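Local coordinates for MutT/nudix family protein (Enterococcus faecalis, PDB 2FML) that is of unknown function but, having a Nudix domain and a winged-helix domain of the NrtR type, may hydrolyse a nucleoside diphosphate derivative or act as a DNA-binding regulator, at residues Leu151-Gly155 / Gln156-Leu160; Ile190-Ala193 / Phe194-Val198. All coordinates share one frame; numbering follows the deposited sequence.

Overall arrangement
Contact 1 (151-160) is a beta hairpin with a two-residue turn, joining strands 143-154 and 157-162 of the Nudix-domain sheet; contact 2 (190-198) is one stretch of helix 186-200, which lies against that sheet. Their centres are about 11 Å apart. The hairpin is buried on the face that carries Ile158 and Leu160 and exposed at its turn, whereas the helical contact is mostly buried. They meet directly: Ile158 CD1 lies 3.8 Å from Ile191 CD1, and Arg153 packs its aliphatic part on the Phe194 ring. Backbone bonds run between strands in contact 1 and along the helix in contact 2, where long polar chains occupy the flank.

Contact 1: residues Leu151-Gly155 / Gln156-Leu160; sequences LERHG and QHITL
Glu152 and Thr159 face each other as a hydrogen-bonded antiparallel pair: Glu152 N donates to Thr159 O at 2.9 Å and Thr159 N returns a bond to Glu152 O. Nearer the turn, His154 N reaches His157 O at 2.8 Å, while the return bond from His157 N to His154 O stretches to 3.2 Å, its donor 57° out of the carbonyl plane. Alpha carbons add weaker C-H...O contacts, the shortest from Ile158 CA to Glu152 O at 3.1 Å.

The chain reverses in a type II' turn from His154 to His157, making a beta hairpin with a two-residue turn that links the end of strand 143-154 to the start of strand 157-162 in the Nudix-domain sheet. Gly155 suits the first corner because its positive phi is easily adopted without a side chain. Arg153 braces this corner. With CG anti to the backbone N (chi1 -172°) and the chain extended as far as NE, it runs toward the turn, where NE meets Gly155 O at 2.7 Å in a nearly straight bond lying in the guanidinium plane; NH2 adds a weak second bond to the same oxygen. NH1 bonds Phe227 O, so two backbone carbonyls fix the rotation of the group. The Gln156 amide lies beside it, its plane turned 73° from the guanidinium.

Apolar contacts gather on the face shared by Leu151, Arg153, Ile158 and Leu160. Leu151 CD1 sits 3.7 Å from Leu160 CD2, the two side chains lying alongside, and touches Ile158 CB at 3.8 Å. Branched Ile158 and Leu160 suit a face covered by helix 186-200, while Leu151 packs on Leu56 of strand 55-63. On the other face Thr159 OG1 is hydrogen-bonded to Thr168 OG1 of the next strand, and the His154 ring turns its edge toward that hydroxyl, with ND1 4.2 Å away.

Contact 2: residues Ile190-Ala193 / Phe194-Val198; sequences IIKA and FNRVV
Phe194 N donates to Ile190 O at 2.8 Å, the first of four i to i+4 bonds that join 190-193 to 194-197 in this stretch of alpha helix. Asn195 N to Ile191 O is the straightest, with an N-H...O angle of 172°; Arg196 N binds Lys192 O at 2.9 Å, and Val197 N reaches Ala193 O at a longer 3.2 Å.

Asn195 and Arg196 lean back along the helix but find side-chain hydrogen bonds beyond it, Asn195 ND2 with Leu171 O and Arg196 NH1 with Leu109 O. Asn195 has CG beside its own backbone N (chi1 -76°), which brings ND2 alongside Ile191 CG2 at 3.5 Å. Asparagine fits here because its short amide can serve a loop carbonyl next to an apolar neighbour. Arg196 bends at chi2 and chi3, and its NH2 lies 3.8 Å from Lys192 CD, where the two long chains cross at a slant. Lys192 offers CG and CD to the guanidinium, while its NZ stays 5.3 Å from Arg196 NH2; the like charges probably repel mildly, a cost limited by partial exposure to solvent.

Contacts near the backbone are close: Arg196 CB is 3.2 Å from Lys192 O, and Val197 CG2 is 3.3 Å from Ala193 O. Ala193 sets its small methyl against Leu109 of strand 106-112, where a small residue fits, while Ile190 and Ile191 present branched surfaces to Ile158 of strand 157-162 and Leu169 of strand 165-170. Helix 186-200 thus packs on all three strands, and Phe194, which also touches Ile158, meets the ring of Phe227 in helix 217-228 with the planes about 40° apart.

Contact 1: residues Leu151-Gly155 / Gln156-Leu160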
# COMPACT_ATOMS: atom_id res chain seq x y z
N LEU A 151 -0.46 24.57 0.27
CA LEU A 151 0.04 23.68 -0.76
C LEU A 151 -0.45 24.11 -2.18
O LEU A 151 -1.65 24.12 -2.48
CB LEU A 151 -0.37 22.25 -0.40
CG LEU A 151 -0.45 21.27 -1.57
CD1 LEU A 151 0.94 20.87 -2.13
CD2 LEU A 151 -1.26 20.05 -1.12
N GLU A 152 0.48 24.43 -3.06
CA GLU A 152 0.14 24.92 -4.39
C GLU A 152 0.92 24.18 -5.48
O GLU A 152 2.15 23.99 -5.37
CB GLU A 152 0.40 26.42 -4.43
CG GLU A 152 0.09 27.06 -5.70
CD GLU A 152 -0.65 28.37 -5.52
OE1 GLU A 152 -0.19 29.21 -4.71
OE2 GLU A 152 -1.68 28.56 -6.21
N ARG A 153 0.20 23.75 -6.53
CA ARG A 153 0.82 23.19 -7.74
C ARG A 153 1.18 24.23 -8.83
O ARG A 153 0.33 25.04 -9.26
CB ARG A 153 -0.04 22.11 -8.36
CG ARG A 153 0.72 21.43 -9.49
CD ARG A 153 -0.09 20.34 -10.09
NE ARG A 153 0.56 19.71 -11.23
CZ ARG A 153 0.20 18.55 -11.76
NH1 ARG A 153 -0.83 17.85 -11.29
NH2 ARG A 153 0.89 18.06 -12.77
N HIS A 154 2.44 24.19 -9.26
CA HIS A 154 2.92 25.00 -10.38
C HIS A 154 3.60 24.08 -11.38
O HIS A 154 4.79 23.80 -11.26
CB HIS A 154 3.92 26.07 -9.89
CG HIS A 154 3.32 27.07 -8.94
ND1 HIS A 154 3.54 27.02 -7.58
CD2 HIS A 154 2.49 28.11 -9.15
CE1 HIS A 154 2.89 28.02 -7.00
NE2 HIS A 154 2.23 28.68 -7.93
N GLY A 155 2.83 23.60 -12.36
CA GLY A 155 3.36 22.75 -13.41
C GLY A 155 3.67 21.42 -12.79
O GLY A 155 2.78 20.75 -12.30
N GLN A 156 4.93 21.03 -12.77
CA GLN A 156 5.29 19.70 -12.27
C GLN A 156 5.85 19.75 -10.83
O GLN A 156 6.43 18.79 -10.36
CB GLN A 156 6.23 18.98 -13.24
CG GLN A 156 5.70 18.95 -14.73
CD GLN A 156 4.24 18.39 -14.90
OE1 GLN A 156 3.95 17.23 -14.57
NE2 GLN A 156 3.34 19.23 -15.43
N HIS A 157 5.66 20.89 -10.16
CA HIS A 157 6.16 21.16 -8.81
C HIS A 157 5.02 21.55 -7.93
O HIS A 157 4.03 22.07 -8.36
CB HIS A 157 7.16 22.35 -8.77
CG HIS A 157 8.37 22.14 -9.61
ND1 HIS A 157 8.86 23.09 -10.47
CD2 HIS A 157 9.15 21.05 -9.78
CE1 HIS A 157 9.90 22.61 -11.12
NE2 HIS A 157 10.10 21.37 -10.72
N ILE A 158 5.23 21.31 -6.65
CA ILE A 158 4.35 21.78 -5.60
C ILE A 158 5.15 22.51 -4.58
O ILE A 158 6.30 22.14 -4.29
CB ILE A 158 3.55 20.60 -4.94
CG1 ILE A 158 4.46 19.48 -4.38
CG2 ILE A 158 2.57 20.05 -5.92
CD1 ILE A 158 3.63 18.38 -3.62
N THR A 159 4.56 23.56 -4.03
CA THR A 159 5.20 24.34 -2.96
C THR A 159 4.28 24.27 -1.70
O THR A 159 3.10 24.49 -1.78
CB THR A 159 5.38 25.82 -3.43
OG1 THR A 159 6.22 25.81 -4.58
CG2 THR A 159 6.01 26.73 -2.36
N LEU A 160 4.89 23.97 -0.57
CA LEU A 160 4.33 24.02 0.75
C LEU A 160 4.91 25.24 1.43
O LEU A 160 6.13 25.36 1.58
CB LEU A 160 4.75 22.79 1.54
CG LEU A 160 5.01 21.40 0.92
CD1 LEU A 160 5.19 20.39 2.06
CD2 LEU A 160 3.93 20.93 -0.01

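Contact 2: residues Ile190-Ala193 / Phe194-Val198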
# COMPACT_ATOMS: atom_id res chain seq x y z
N ILE A 190 5.13 13.05 0.53
CA ILE A 190 4.16 14.06 0.11
C ILE A 190 3.83 14.01 -1.39
O ILE A 190 2.64 14.07 -1.81
CB ILE A 190 4.59 15.47 0.57
CG1 ILE A 190 4.40 15.49 2.08
CG2 ILE A 190 3.67 16.62 -0.11
CD1 ILE A 190 5.02 16.60 2.81
N ILE A 191 4.86 13.86 -2.20
CA ILE A 191 4.72 13.64 -3.64
C ILE A 191 3.90 12.37 -3.91
O ILE A 191 2.99 12.38 -4.75
CB ILE A 191 6.14 13.57 -4.28
CG1 ILE A 191 6.82 14.94 -4.17
CG2 ILE A 191 6.15 13.02 -5.70
CD1 ILE A 191 6.22 15.98 -4.95
N LYS A 192 4.19 11.28 -3.21
CA LYS A 192 3.34 10.05 -3.37
C LYS A 192 1.86 10.33 -3.08
O LYS A 192 0.99 9.91 -3.85
CB LYS A 192 3.86 8.88 -2.52
CG LYS A 192 3.23 7.46 -2.75
CD LYS A 192 3.81 6.63 -3.96
CE LYS A 192 5.25 6.19 -3.89
NZ LYS A 192 5.60 5.23 -5.11
N ALA A 193 1.59 11.06 -2.01
CA ALA A 193 0.22 11.44 -1.62
C ALA A 193 -0.42 12.33 -2.65
O ALA A 193 -1.63 12.13 -3.00
CB ALA A 193 0.21 12.12 -0.21
N PHE A 194 0.35 13.31 -3.17
CA PHE A 194 -0.21 14.26 -4.11
C PHE A 194 -0.58 13.57 -5.44
O PHE A 194 -1.68 13.79 -5.99
CB PHE A 194 0.76 15.45 -4.33
CG PHE A 194 0.15 16.58 -5.08
CD1 PHE A 194 -0.50 17.59 -4.42
CD2 PHE A 194 0.17 16.60 -6.49
CE1 PHE A 194 -1.11 18.64 -5.15
CE2 PHE A 194 -0.47 17.63 -7.23
CZ PHE A 194 -1.10 18.65 -6.54
N ASN A 195 0.35 12.76 -5.95
CA ASN A 195 0.17 12.01 -7.20
C ASN A 195 -0.94 10.93 -7.06
O ASN A 195 -1.64 10.64 -8.03
CB ASN A 195 1.53 11.39 -7.62
CG ASN A 195 2.46 12.43 -8.20
OD1 ASN A 195 1.98 13.45 -8.70
ND2 ASN A 195 3.77 12.19 -8.16
N ARG A 196 -1.10 10.37 -5.86
CA ARG A 196 -2.12 9.36 -5.62
C ARG A 196 -3.51 9.96 -5.79
O ARG A 196 -4.39 9.32 -6.37
CB ARG A 196 -1.98 8.70 -4.22
CG ARG A 196 -3.15 7.72 -3.84
CD ARG A 196 -3.01 6.39 -4.58
NE ARG A 196 -1.58 6.02 -4.73
CZ ARG A 196 -0.90 5.21 -3.95
NH1 ARG A 196 -1.50 4.60 -2.92
NH2 ARG A 196 0.39 4.99 -4.22
N VAL A 197 -3.71 11.17 -5.28
CA VAL A 197 -4.96 11.92 -5.46
C VAL A 197 -5.28 12.26 -6.96
O VAL A 197 -6.37 11.93 -7.47
CB VAL A 197 -4.98 13.21 -4.58
CG1 VAL A 197 -6.27 14.04 -4.84
CG2 VAL A 197 -4.79 12.89 -3.07
N VAL A 198 -4.33 12.91 -7.65
CA VAL A 198 -4.35 13.06 -9.12
C VAL A 198 -4.71 11.77 -9.89
O VAL A 198 -5.55 11.82 -10.79
CB VAL A 198 -3.01 13.59 -9.68
CG1 VAL A 198 -3.10 13.68 -11.19
CG2 VAL A 198 -2.64 14.95 -9.06